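Local coordinates for protein leucyl-tRNA synthetase subunit alpha (Aquifex aeolicus, PDB 3O0A) that catalyses the ATP-dependent charging of tRNA with leucine, the fragment here being its CP1 hydrolytic domain, which probably clears wrongly charged tRNA, at residues T95-T99 against A127-L131; E13-P17 against L32-I38; T45-F51 against K198-W204; V142-D146 against P159-V164. One frame throughout, in Å; residues are numbered along the deposited sequence.

Contact 1. Residues T95-T99 against A127-L131; sequences TRERT and ANYVL
Arg98, on the weakly bonded helical turn 95-99, grips a single backbone oxygen, that of Asn128, side-on with two nitrogens. The oxygen belongs to a type I beta turn, Ala127 to Val130, which follows strand 121-127, so the guanidinium fastens the helical turn to the beta turn through one carbonyl. NE gives the straighter bond, 3.0 Å to Asn128 O at 155°, and lies in the carbonyl plane on a lone pair. NH2 reaches the same oxygen at 3.2 Å from above that plane. A bend at chi3 (47°) turns the guanidinium so that the oxygen falls in its own plane, while Leu131 CD2 sits over one face, 3.7 Å from NH2. The remaining nitrogen, NH1, forms a salt bridge with Glu61, which fixes the group from outside the contact. A methionine in place of Arg98 would probably leave Asn128 O without both donors and Glu61 without its charged mate.

Further out, a CA-H...O contact from Tyr129 CA to Arg98 O (3.6 Å) joins the backbones. A water links the carbonyl oxygen of Glu97, to which it donates, to the side-chain ND2 of Asn128, from which it accepts. The side-chain OD1 of Asn128 accepts from Glu105 N. Thr95 CG2 meets Leu131 CD1 at 4.0 Å, the two side chains crossing at about a right angle.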
loop_
_atom_site.group_PDB
_atom_site.type_symbol
_atom_site.label_atom_id
_atom_site.label_comp_id
_atom_site.label_asym_id
_atom_site.label_seq_id
_atom_site.Cartn_x
_atom_site.Cartn_y
_atom_site.Cartn_z
ATOM N N THR A 95 -6.568 -17.594 10.459
ATOM C CA THR A 95 -6.917 -17.017 9.164
ATOM C C THR A 95 -8.401 -16.613 9.136
ATOM O O THR A 95 -8.725 -15.487 8.708
ATOM C CB THR A 95 -6.542 -17.950 7.991
ATOM O OG1 THR A 95 -5.118 -18.131 8.012
ATOM C CG2 THR A 95 -6.901 -17.280 6.676
ATOM N N ARG A 96 -9.266 -17.490 9.634
ATOM C CA ARG A 96 -10.706 -17.213 9.669
ATOM C C ARG A 96 -10.969 -15.957 10.501
ATOM O O ARG A 96 -11.667 -15.052 10.046
ATOM C CB ARG A 96 -11.500 -18.399 10.187
ATOM C CG ARG A 96 -13.007 -18.153 10.194
ATOM C CD ARG A 96 -13.771 -19.317 10.790
ATOM N NE ARG A 96 -13.486 -19.461 12.212
ATOM C CZ ARG A 96 -13.522 -20.619 12.859
ATOM N NH1 ARG A 96 -13.823 -21.744 12.214
ATOM N NH2 ARG A 96 -13.250 -20.654 14.150
ATOM N N GLU A 97 -10.365 -15.897 11.685
ATOM C CA GLU A 97 -10.542 -14.770 12.631
ATOM C C GLU A 97 -9.998 -13.423 12.146
ATOM O O GLU A 97 -10.338 -12.380 12.721
ATOM C CB GLU A 97 -9.912 -15.105 13.985
ATOM C CG GLU A 97 -10.636 -16.240 14.694
ATOM C CD GLU A 97 -9.847 -16.872 15.832
ATOM O OE1 GLU A 97 -8.626 -16.607 15.963
ATOM O OE2 GLU A 97 -10.460 -17.653 16.585
ATOM N N ARG A 98 -9.115 -13.445 11.148
ATOM C CA ARG A 98 -8.511 -12.221 10.615
ATOM C C ARG A 98 -9.194 -11.709 9.353
ATOM O O ARG A 98 -8.910 -10.581 8.897
ATOM C CB ARG A 98 -7.018 -12.445 10.333
ATOM C CG ARG A 98 -6.188 -12.492 11.615
ATOM C CD ARG A 98 -4.754 -12.829 11.344
ATOM N NE ARG A 98 -4.252 -12.008 10.237
ATOM C CZ ARG A 98 -2.983 -11.924 9.868
ATOM N NH1 ARG A 98 -2.045 -12.595 10.532
ATOM N NH2 ARG A 98 -2.659 -11.168 8.817
ATOM N N THR A 99 -10.032 -12.560 8.768
ATOM C CA THR A 99 -10.638 -12.304 7.458
ATOM C C THR A 99 -12.167 -12.400 7.481
ATOM O O THR A 99 -12.832 -11.963 6.538
ATOM C CB THR A 99 -10.110 -13.283 6.391
ATOM O OG1 THR A 99 -10.426 -14.616 6.792
ATOM C CG2 THR A 99 -8.591 -13.150 6.217
ATOM N N ALA A 127 -2.605 -4.235 8.887
ATOM C CA ALA A 127 -4.008 -4.663 9.085
ATOM C C ALA A 127 -4.208 -6.172 9.092
ATOM O O ALA A 127 -3.416 -6.907 8.503
ATOM C CB ALA A 127 -4.927 -4.003 8.058
ATOM N N ASN A 128 -5.260 -6.631 9.781
ATOM C CA ASN A 128 -5.520 -8.069 9.930
ATOM C C ASN A 128 -5.890 -8.775 8.630
ATOM O O ASN A 128 -5.546 -9.949 8.431
ATOM C CB ASN A 128 -6.567 -8.354 11.017
ATOM C CG ASN A 128 -7.930 -7.749 10.713
ATOM O OD1 ASN A 128 -8.077 -6.905 9.825
ATOM N ND2 ASN A 128 -8.942 -8.181 11.471
ATOM N N TYR A 129 -6.557 -8.055 7.729
ATOM C CA TYR A 129 -7.097 -8.674 6.509
ATOM C C TYR A 129 -6.046 -8.968 5.426
ATOM O O TYR A 129 -6.329 -9.660 4.441
ATOM C CB TYR A 129 -8.275 -7.848 5.960
ATOM C CG TYR A 129 -7.906 -6.573 5.214
ATOM C CD1 TYR A 129 -7.632 -5.380 5.901
ATOM C CD2 TYR A 129 -7.873 -6.545 3.820
ATOM C CE1 TYR A 129 -7.298 -4.199 5.211
ATOM C CE2 TYR A 129 -7.538 -5.369 3.121
ATOM C CZ TYR A 129 -7.266 -4.205 3.814
ATOM O OH TYR A 129 -6.952 -3.053 3.120
ATOM N N VAL A 130 -4.837 -8.447 5.621
ATOM C CA VAL A 130 -3.758 -8.641 4.689
ATOM C C VAL A 130 -2.886 -9.773 5.215
ATOM O O VAL A 130 -2.326 -9.681 6.305
ATOM C CB VAL A 130 -2.961 -7.317 4.482
ATOM C CG1 VAL A 130 -1.707 -7.557 3.653
ATOM C CG2 VAL A 130 -3.857 -6.292 3.804
ATOM N N LEU A 131 -2.814 -10.852 4.442
ATOM C CA LEU A 131 -2.061 -12.027 4.865
ATOM C C LEU A 131 -0.637 -11.943 4.346
ATOM O O LEU A 131 -0.416 -11.585 3.191
ATOM C CB LEU A 131 -2.745 -13.314 4.387
ATOM C CG LEU A 131 -4.156 -13.562 4.948
ATOM C CD1 LEU A 131 -4.767 -14.857 4.382
ATOM C CD2 LEU A 131 -4.158 -13.588 6.479
HETATM O O HOH W 1 -8.552 -10.160 13.665
#

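Contact 2. Residues E13-P17 against L32-I38; sequences EIEEP and LLKEKRI
The compact ring of Pro17 is met atom by atom around its rim: CB by Leu33 CD2 (3.8 Å) and Leu32 CG, CG by Lys36 CG (3.8 Å) and the carbonyl oxygen of Leu32, and CD by Lys36 CE. The ring thus rests on the last turn of helix 26-35, where the chain passes through a tight helix-to-strand junction into strand 37-44. Lys36 makes that junction, leaving the helix with a positive phi of 56°.

This step brings its backbone oxygen to the loop that leaves strand 6-13. Ile14 N donates to Lys36 O over 2.9 Å in a nearly straight bond (176°), and Glu13 pairs with Arg37 as an antiparallel non-hydrogen-bonded pair. The end of central strand 6-13 is thus paired with the start of edge strand 37-44.

Leu32, its CG anti to the backbone N (178°), sets CD1 against CB, CG1 and CG2 of Ile14, the nearest being Ile14 CB at 3.7 Å. Ile14 also packs on Ile71 of helix 64-74, the helix holding Cys70, whose disulfide to Cys23 ties down the intervening loop. The extended chain of Lys36 runs along the backbone of Ile14 and Glu15, and its NZ ends in a weak hydrogen bond to Glu15 O at 3.3 Å, with Glu15 OE2 4.0 Å away in a long salt bridge.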
loop_
_atom_site.group_PDB
_atom_site.type_symbol
_atom_site.label_atom_id
_atom_site.label_comp_id
_atom_site.label_asym_id
_atom_site.label_seq_id
_atom_site.Cartn_x
_atom_site.Cartn_y
_atom_site.Cartn_z
ATOM N N GLU A 13 10.542 7.728 1.563
ATOM C CA GLU A 13 11.678 8.641 1.461
ATOM C C GLU A 13 12.143 9.050 2.850
ATOM O O GLU A 13 11.325 9.409 3.706
ATOM C CB GLU A 13 11.288 9.888 0.681
ATOM C CG GLU A 13 10.924 9.616 -0.764
ATOM C CD GLU A 13 10.426 10.866 -1.451
ATOM O OE1 GLU A 13 10.963 11.952 -1.145
ATOM O OE2 GLU A 13 9.471 10.777 -2.252
ATOM N N ILE A 14 13.452 8.982 3.067
ATOM C CA ILE A 14 14.051 9.382 4.343
ATOM C C ILE A 14 15.164 10.391 4.074
ATOM O O ILE A 14 16.261 10.016 3.645
ATOM C CB ILE A 14 14.605 8.157 5.122
ATOM C CG1 ILE A 14 13.501 7.129 5.440
ATOM C CG2 ILE A 14 15.341 8.601 6.394
ATOM C CD1 ILE A 14 12.447 7.623 6.404
ATOM N N GLU A 15 14.851 11.658 4.341
ATOM C CA GLU A 15 15.703 12.813 4.025
ATOM C C GLU A 15 16.965 12.880 4.890
ATOM O O GLU A 15 18.025 13.338 4.438
ATOM C CB GLU A 15 14.869 14.095 4.175
ATOM C CG GLU A 15 15.620 15.413 4.024
ATOM C CD GLU A 15 16.075 15.679 2.596
ATOM O OE1 GLU A 15 15.314 15.368 1.649
ATOM O OE2 GLU A 15 17.196 16.205 2.424
ATOM N N GLU A 16 16.842 12.423 6.132
ATOM C CA GLU A 16 17.949 12.466 7.082
ATOM C C GLU A 16 18.213 11.061 7.645
ATOM O O GLU A 16 17.852 10.774 8.779
ATOM C CB GLU A 16 17.631 13.449 8.211
ATOM C CG GLU A 16 17.539 14.916 7.781
ATOM C CD GLU A 16 17.521 15.874 8.964
ATOM O OE1 GLU A 16 16.610 15.754 9.819
ATOM O OE2 GLU A 16 18.429 16.735 9.045
ATOM N N PRO A 17 18.850 10.177 6.848
ATOM C CA PRO A 17 19.006 8.778 7.272
ATOM C C PRO A 17 19.681 8.571 8.640
ATOM O O PRO A 17 19.302 7.645 9.362
ATOM C CB PRO A 17 19.866 8.170 6.157
ATOM C CG PRO A 17 19.592 9.027 4.968
ATOM C CD PRO A 17 19.475 10.414 5.532
ATOM N N LEU A 32 19.242 2.700 2.328
ATOM C CA LEU A 32 18.844 3.875 3.081
ATOM C C LEU A 32 19.857 5.007 2.892
ATOM O O LEU A 32 19.484 6.138 2.617
ATOM C CB LEU A 32 18.692 3.544 4.567
ATOM C CG LEU A 32 18.309 4.713 5.477
ATOM C CD1 LEU A 32 16.961 5.298 5.096
ATOM C CD2 LEU A 32 18.311 4.275 6.941
ATOM N N LEU A 33 21.140 4.695 3.050
ATOM C CA LEU A 33 22.164 5.737 2.944
ATOM C C LEU A 33 22.407 6.210 1.503
ATOM O O LEU A 33 22.604 7.407 1.269
ATOM C CB LEU A 33 23.471 5.299 3.614
ATOM C CG LEU A 33 23.436 5.073 5.126
ATOM C CD1 LEU A 33 24.756 4.463 5.550
ATOM C CD2 LEU A 33 23.175 6.367 5.896
ATOM N N LYS A 34 22.377 5.283 0.550
ATOM C CA LYS A 34 22.673 5.602 -0.846
ATOM C C LYS A 34 21.480 6.224 -1.552
ATOM O O LYS A 34 21.641 7.170 -2.315
ATOM C CB LYS A 34 23.119 4.363 -1.632
ATOM C CG LYS A 34 24.438 3.756 -1.200
ATOM C CD LYS A 34 24.809 2.547 -2.081
ATOM C CE LYS A 34 26.011 1.781 -1.519
ATOM N NZ LYS A 34 27.302 2.404 -1.915
ATOM N N GLU A 35 20.288 5.683 -1.309
ATOM C CA GLU A 35 19.095 6.129 -2.032
ATOM C C GLU A 35 18.145 6.994 -1.217
ATOM O O GLU A 35 17.212 7.584 -1.783
ATOM C CB GLU A 35 18.313 4.935 -2.594
ATOM C CG GLU A 35 19.086 4.058 -3.583
ATOM C CD GLU A 35 18.169 3.103 -4.323
ATOM O OE1 GLU A 35 17.101 3.542 -4.813
ATOM O OE2 GLU A 35 18.515 1.912 -4.423
ATOM N N LYS A 36 18.372 7.061 0.098
ATOM C CA LYS A 36 17.491 7.781 1.029
ATOM C C LYS A 36 16.056 7.248 0.906
ATOM O O LYS A 36 15.079 8.013 0.885
ATOM C CB LYS A 36 17.581 9.298 0.830
ATOM C CG LYS A 36 18.890 9.906 1.369
ATOM C CD LYS A 36 18.889 11.420 1.222
ATOM C CE LYS A 36 20.000 12.055 2.047
ATOM N NZ LYS A 36 20.107 13.531 1.824
ATOM N N ARG A 37 15.965 5.920 0.814
ATOM C CA ARG A 37 14.684 5.212 0.662
ATOM C C ARG A 37 14.658 3.916 1.439
ATOM O O ARG A 37 15.696 3.269 1.590
ATOM C CB ARG A 37 14.448 4.846 -0.804
ATOM C CG ARG A 37 14.221 6.016 -1.707
ATOM C CD ARG A 37 14.141 5.548 -3.143
ATOM N NE ARG A 37 13.878 6.698 -3.998
ATOM C CZ ARG A 37 13.623 6.641 -5.299
ATOM N NH1 ARG A 37 13.603 5.480 -5.936
ATOM N NH2 ARG A 37 13.393 7.766 -5.964
ATOM N N ILE A 38 13.464 3.545 1.905
ATOM C CA ILE A 38 13.174 2.183 2.362
ATOM C C ILE A 38 12.086 1.650 1.455
ATOM O O ILE A 38 10.992 2.196 1.414
ATOM C CB ILE A 38 12.712 2.128 3.840
ATOM C CG1 ILE A 38 13.810 2.692 4.774
ATOM C CG2 ILE A 38 12.304 0.681 4.231
ATOM C CD1 ILE A 38 15.061 1.848 4.917
#

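Contact 3. Residues T45-F51 against K198-W204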
loop_
_atom_site.group_PDB
_atom_site.type_symbol
_atom_site.label_atom_id
_atom_site.label_comp_id
_atom_site.label_asym_id
_atom_site.label_seq_id
_atom_site.Cartn_x
_atom_site.Cartn_y
_atom_site.Cartn_z
ATOM N N THR A 45 -2.476 -7.600 -8.763
ATOM C CA THR A 45 -3.048 -8.045 -10.035
ATOM C C THR A 45 -3.799 -6.890 -10.699
ATOM O O THR A 45 -4.416 -7.064 -11.753
ATOM C CB THR A 45 -4.000 -9.252 -9.857
ATOM O OG1 THR A 45 -5.091 -8.882 -9.002
ATOM C CG2 THR A 45 -3.248 -10.425 -9.241
ATOM N N ARG A 46 -3.735 -5.716 -10.067
ATOM C CA ARG A 46 -4.420 -4.517 -10.556
ATOM C C ARG A 46 -3.484 -3.310 -10.738
ATOM O O ARG A 46 -3.727 -2.236 -10.176
ATOM C CB ARG A 46 -5.595 -4.161 -9.639
ATOM C CG ARG A 46 -6.777 -5.166 -9.665
ATOM C CD ARG A 46 -7.377 -5.366 -11.055
ATOM N NE ARG A 46 -7.853 -4.130 -11.678
ATOM C CZ ARG A 46 -9.038 -3.562 -11.450
ATOM N NH1 ARG A 46 -9.903 -4.096 -10.588
ATOM N NH2 ARG A 46 -9.363 -2.445 -12.093
ATOM N N PRO A 47 -2.422 -3.468 -11.551
ATOM C CA PRO A 47 -1.515 -2.336 -11.719
ATOM C C PRO A 47 -2.183 -1.155 -12.443
ATOM O O PRO A 47 -1.705 -0.025 -12.340
ATOM C CB PRO A 47 -0.372 -2.941 -12.538
ATOM C CG PRO A 47 -1.024 -4.031 -13.332
ATOM C CD PRO A 47 -2.006 -4.623 -12.369
ATOM N N ASP A 48 -3.287 -1.424 -13.150
ATOM C CA ASP A 48 -4.098 -0.380 -13.778
ATOM C C ASP A 48 -4.680 0.623 -12.773
ATOM O O ASP A 48 -5.081 1.718 -13.161
ATOM C CB ASP A 48 -5.226 -0.983 -14.648
ATOM C CG ASP A 48 -6.130 -1.957 -13.878
ATOM O OD1 ASP A 48 -5.662 -2.683 -12.972
ATOM O OD2 ASP A 48 -7.327 -2.017 -14.207
ATOM N N THR A 49 -4.695 0.248 -11.492
ATOM C CA THR A 49 -5.272 1.074 -10.424
ATOM C C THR A 49 -4.223 1.797 -9.559
ATOM O O THR A 49 -4.571 2.421 -8.544
ATOM C CB THR A 49 -6.201 0.247 -9.499
ATOM O OG1 THR A 49 -5.438 -0.696 -8.731
ATOM C CG2 THR A 49 -7.277 -0.487 -10.322
ATOM N N VAL A 50 -2.953 1.726 -9.962
ATOM C CA VAL A 50 -1.859 2.215 -9.105
ATOM C C VAL A 50 -2.007 3.709 -8.752
ATOM O O VAL A 50 -1.645 4.138 -7.652
ATOM C CB VAL A 50 -0.460 1.903 -9.714
ATOM C CG1 VAL A 50 -0.229 2.708 -10.988
ATOM C CG2 VAL A 50 0.679 2.164 -8.662
ATOM N N PHE A 51 -2.556 4.501 -9.676
ATOM C CA PHE A 51 -2.729 5.927 -9.390
ATOM C C PHE A 51 -3.785 6.153 -8.311
ATOM O O PHE A 51 -3.866 7.240 -7.736
ATOM C CB PHE A 51 -3.075 6.712 -10.658
ATOM C CG PHE A 51 -1.913 6.877 -11.606
ATOM C CD1 PHE A 51 -1.574 5.860 -12.495
ATOM C CD2 PHE A 51 -1.169 8.065 -11.619
ATOM C CE1 PHE A 51 -0.494 6.006 -13.390
ATOM C CE2 PHE A 51 -0.093 8.234 -12.513
ATOM C CZ PHE A 51 0.251 7.196 -13.400
ATOM N N LYS A 198 -3.079 -1.968 -17.654
ATOM C CA LYS A 198 -2.286 -2.905 -16.851
ATOM C C LYS A 198 -0.899 -3.083 -17.461
ATOM O O LYS A 198 0.108 -2.933 -16.774
ATOM C CB LYS A 198 -2.986 -4.263 -16.715
ATOM C CG LYS A 198 -4.149 -4.262 -15.757
ATOM C CD LYS A 198 -4.842 -5.620 -15.748
ATOM C CE LYS A 198 -6.138 -5.570 -14.942
ATOM N NZ LYS A 198 -6.894 -6.846 -15.122
ATOM N N ARG A 199 -0.853 -3.378 -18.758
ATOM C CA ARG A 199 0.407 -3.560 -19.469
ATOM C C ARG A 199 1.227 -2.277 -19.569
ATOM O O ARG A 199 2.434 -2.283 -19.313
ATOM C CB ARG A 199 0.129 -4.106 -20.870
ATOM C CG ARG A 199 1.350 -4.303 -21.739
ATOM C CD ARG A 199 1.048 -5.267 -22.889
ATOM N NE ARG A 199 0.283 -4.668 -23.982
ATOM C CZ ARG A 199 -1.042 -4.706 -24.119
ATOM N NH1 ARG A 199 -1.817 -5.293 -23.211
ATOM N NH2 ARG A 199 -1.602 -4.135 -25.176
ATOM N N LYS A 200 0.575 -1.196 -19.983
ATOM C CA LYS A 200 1.286 0.059 -20.254
ATOM C C LYS A 200 1.896 0.609 -18.970
ATOM O O LYS A 200 3.053 1.045 -18.968
ATOM C CB LYS A 200 0.366 1.102 -20.913
ATOM C CG LYS A 200 -0.183 0.721 -22.294
ATOM C CD LYS A 200 0.920 0.516 -23.307
ATOM C CE LYS A 200 0.319 0.160 -24.666
ATOM N NZ LYS A 200 1.374 0.114 -25.678
ATOM N N ILE A 201 1.134 0.579 -17.878
ATOM C CA ILE A 201 1.638 1.048 -16.579
ATOM C C ILE A 201 2.769 0.157 -16.058
ATOM O O ILE A 201 3.801 0.652 -15.578
ATOM C CB ILE A 201 0.503 1.211 -15.530
ATOM C CG1 ILE A 201 -0.368 2.413 -15.929
ATOM C CG2 ILE A 201 1.092 1.345 -14.099
ATOM C CD1 ILE A 201 -1.692 2.537 -15.197
ATOM N N THR A 202 2.588 -1.151 -16.185
ATOM C CA THR A 202 3.599 -2.087 -15.714
ATOM C C THR A 202 4.910 -1.894 -16.490
ATOM O O THR A 202 5.981 -1.859 -15.882
ATOM C CB THR A 202 3.135 -3.565 -15.777
ATOM O OG1 THR A 202 1.931 -3.734 -15.021
ATOM C CG2 THR A 202 4.183 -4.459 -15.149
ATOM N N GLU A 203 4.831 -1.752 -17.811
ATOM C CA GLU A 203 6.055 -1.534 -18.607
ATOM C C GLU A 203 6.765 -0.233 -18.248
ATOM O O GLU A 203 7.998 -0.187 -18.205
ATOM C CB GLU A 203 5.797 -1.572 -20.117
ATOM C CG GLU A 203 6.977 -1.018 -20.963
ATOM C CD GLU A 203 8.231 -1.913 -21.003
ATOM O OE1 GLU A 203 8.788 -2.273 -19.929
ATOM O OE2 GLU A 203 8.675 -2.233 -22.131
ATOM N N TRP A 204 5.986 0.820 -18.011
ATOM C CA TRP A 204 6.529 2.127 -17.632
ATOM C C TRP A 204 7.277 2.042 -16.303
ATOM O O TRP A 204 8.403 2.517 -16.173
ATOM C CB TRP A 204 5.387 3.135 -17.544
ATOM C CG TRP A 204 5.739 4.535 -17.118
ATOM C CD1 TRP A 204 6.597 5.415 -17.733
ATOM C CD2 TRP A 204 5.165 5.234 -16.019
ATOM N NE1 TRP A 204 6.609 6.618 -17.050
ATOM C CE2 TRP A 204 5.733 6.530 -15.998
ATOM C CE3 TRP A 204 4.230 4.886 -15.034
ATOM C CZ2 TRP A 204 5.388 7.475 -15.037
ATOM C CZ3 TRP A 204 3.895 5.834 -14.071
ATOM C CH2 TRP A 204 4.467 7.113 -14.092
#
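Lys198 O, which lies against CG of Pro47, is held by two donors of Thr202, one helical turn on. Thr202 OG1 bonds to it at 2.7 Å and Thr202 N at 3.1 Å, from opposite faces of the carbonyl plane. With its hydroxyl engaged along its own helix, Thr202 presents OG1 to the proline as a packing surface, 3.4 Å from Pro47 CG.

Beside the proline, Lys198 and Asp48 run alongside each other in the same direction, Lys198 CE coming to 3.5 Å from Asp48 OD1. The contact is through methylenes: the charged NZ goes on to a salt bridge with Glu195, while Arg46 takes the Asp48 carboxylate in a side-on salt bridge, one nitrogen to each oxygen, NE to OD1 (2.9 Å) and NH2 to OD2 (3.0 Å). Bends at chi2 and chi3 fold the arginine back to do so.

Residues 45-49 belong to the threonine-rich region of leucyl-tRNA synthetase editing domains; from Pro47 on the chain is a 3-10 segment that packs on helix 194-207. Thr49 OG1, bonded to Arg46 O, braces the turn from within.

Farther along, Ile201 fills the middle of the interface. Its CG2 meets Val50 CG1 at 3.6 Å, while CD1 approaches the edge of the Phe51 ring at CE1. Phe51 CZ then comes to 3.9 Å from Trp204 CZ3, the two side chains crossing at about a right angle.

Contact 4. Residues V142-D146 against P159-V164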
loop_
_atom_site.group_PDB
_atom_site.type_symbol
_atom_site.label_atom_id
_atom_site.label_comp_id
_atom_site.label_asym_id
_atom_site.label_seq_id
_atom_site.Cartn_x
_atom_site.Cartn_y
_atom_site.Cartn_z
ATOM N N VAL A 142 -6.511 0.464 -2.743
ATOM C CA VAL A 142 -7.244 1.287 -3.691
ATOM C C VAL A 142 -8.727 1.125 -3.315
ATOM O O VAL A 142 -9.450 0.315 -3.911
ATOM C CB VAL A 142 -6.970 0.847 -5.148
ATOM C CG1 VAL A 142 -7.692 1.760 -6.163
ATOM C CG2 VAL A 142 -5.452 0.824 -5.423
ATOM N N PRO A 143 -9.179 1.883 -2.300
ATOM C CA PRO A 143 -10.550 1.702 -1.817
ATOM C C PRO A 143 -11.636 1.899 -2.872
ATOM O O PRO A 143 -12.702 1.297 -2.755
ATOM C CB PRO A 143 -10.707 2.756 -0.715
ATOM C CG PRO A 143 -9.380 3.298 -0.454
ATOM C CD PRO A 143 -8.441 2.917 -1.553
ATOM N N ALA A 144 -11.377 2.731 -3.879
ATOM C CA ALA A 144 -12.342 2.919 -4.968
ATOM C C ALA A 144 -12.636 1.629 -5.743
ATOM O O ALA A 144 -13.720 1.484 -6.312
ATOM C CB ALA A 144 -11.872 4.017 -5.917
ATOM N N HIS A 145 -11.683 0.696 -5.765
ATOM C CA HIS A 145 -11.749 -0.451 -6.680
ATOM C C HIS A 145 -11.463 -1.809 -6.049
ATOM O O HIS A 145 -11.370 -2.820 -6.753
ATOM C CB HIS A 145 -10.814 -0.190 -7.872
ATOM C CG HIS A 145 -11.073 1.126 -8.531
ATOM N ND1 HIS A 145 -12.282 1.429 -9.121
ATOM C CD2 HIS A 145 -10.304 2.233 -8.657
ATOM C CE1 HIS A 145 -12.242 2.661 -9.592
ATOM N NE2 HIS A 145 -11.051 3.169 -9.327
ATOM N N ASP A 146 -11.319 -1.832 -4.724
ATOM C CA ASP A 146 -11.107 -3.074 -3.989
ATOM C C ASP A 146 -12.028 -3.036 -2.763
ATOM O O ASP A 146 -11.920 -2.136 -1.922
ATOM C CB ASP A 146 -9.623 -3.214 -3.606
ATOM C CG ASP A 146 -9.289 -4.555 -2.926
ATOM O OD1 ASP A 146 -9.888 -4.884 -1.882
ATOM O OD2 ASP A 146 -8.369 -5.257 -3.411
ATOM N N PRO A 159 -8.798 8.206 2.403
ATOM C CA PRO A 159 -9.266 8.744 1.129
ATOM C C PRO A 159 -9.665 7.696 0.095
ATOM O O PRO A 159 -9.051 6.628 0.003
ATOM C CB PRO A 159 -8.064 9.546 0.624
ATOM C CG PRO A 159 -7.297 9.872 1.835
ATOM C CD PRO A 159 -7.427 8.664 2.690
ATOM N N ILE A 160 -10.701 8.023 -0.672
ATOM C CA ILE A 160 -11.138 7.200 -1.784
ATOM C C ILE A 160 -10.821 7.995 -3.049
ATOM O O ILE A 160 -11.202 9.160 -3.169
ATOM C CB ILE A 160 -12.647 6.854 -1.694
ATOM C CG1 ILE A 160 -12.991 6.307 -0.302
ATOM C CG2 ILE A 160 -13.034 5.851 -2.784
ATOM C CD1 ILE A 160 -14.492 6.333 0.041
ATOM N N LYS A 161 -10.095 7.370 -3.976
ATOM C CA LYS A 161 -9.693 8.031 -5.218
ATOM C C LYS A 161 -10.057 7.166 -6.424
ATOM O O LYS A 161 -9.535 6.065 -6.586
ATOM C CB LYS A 161 -8.188 8.319 -5.196
ATOM C CG LYS A 161 -7.628 9.024 -6.429
ATOM C CD LYS A 161 -6.136 9.235 -6.216
ATOM C CE LYS A 161 -5.486 9.999 -7.339
ATOM N NZ LYS A 161 -4.014 10.061 -7.084
ATOM N N VAL A 162 -10.958 7.666 -7.261
ATOM C CA VAL A 162 -11.389 6.923 -8.446
ATOM C C VAL A 162 -10.353 7.023 -9.564
ATOM O O VAL A 162 -9.931 8.124 -9.920
ATOM C CB VAL A 162 -12.769 7.402 -8.960
ATOM C CG1 VAL A 162 -13.205 6.574 -10.167
ATOM C CG2 VAL A 162 -13.809 7.309 -7.844
ATOM N N VAL A 163 -9.943 5.870 -10.096
ATOM C CA VAL A 163 -9.023 5.824 -11.245
ATOM C C VAL A 163 -9.504 4.967 -12.421
ATOM O O VAL A 163 -8.957 5.065 -13.508
ATOM C CB VAL A 163 -7.579 5.404 -10.850
ATOM C CG1 VAL A 163 -6.909 6.505 -10.055
ATOM C CG2 VAL A 163 -7.575 4.073 -10.093
ATOM N N VAL A 164 -10.507 4.127 -12.190
ATOM C CA VAL A 164 -11.119 3.326 -13.247
ATOM C C VAL A 164 -12.590 3.707 -13.303
ATOM O O VAL A 164 -13.366 3.375 -12.407
ATOM C CB VAL A 164 -10.958 1.799 -13.010
ATOM C CG1 VAL A 164 -11.683 1.005 -14.098
ATOM C CG2 VAL A 164 -9.474 1.405 -12.966
HETATM O O HOH W 2 -8.907 4.641 -4.325
#
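His145 meets Val163 and Val164 with its imidazole. Its CB is directed at 159-164, and chi1 of -53°, with CG beside the backbone N, carries the ring between Ala144 CB on one face and Val164 CB on the other, the latter a CH-pi contact 4.0 Å from the ring centroid. Along the ring, CD2 meets Val163 CG2 at 3.6 Å. On the other side ND1 is hydrogen-bonded to Tyr177 O, and CE1 lies 3.1 Å from Val164 O, a buried oxygen with no hydrogen-bonding partner in the model. At the tip, NE2 accepts from Val163 N over 3.0 Å at 167°, the donor lying in the ring plane.

The loops flank helix 147-156, for which Asp146 is the N-cap, and residues 142-146 belong to the Val-Pro-Ala-His-Asp signature of these editing domains. Ala144 CB presses on Lys161 O at 3.2 Å, and a water accepts from both Ala144 N and Lys161 N.

A phenylalanine in place of His145 would probably leave Val163 N without its acceptor and Tyr177 O without its partner. With both ring nitrogens bonded to main-chain atoms, the imidazole is fixed in rotation and ties three pieces of backbone together.

In the fold
Contacts 3 and 4 form one unit, their centres 14 Å apart: Lys161 NZ lies 2.9 Å from Phe51 O, and Thr49 O packs against side chains of Val142 and Val163. Segments 45-51 and 142-146 carry the two signatures that, in related editing domains, line the hydrolytic pocket, so this junction probably borders it. Contact 1 comes within about 6 Å of contact 4 at the nearest atoms without touching; Asp149 bridges them, its carboxylate bonding Tyr129 OH and Val142 N. Contact 2 lies across the domain, its centre 29 Å from that of contact 4 and 31 Å from that of contact 1, far from the probable pocket.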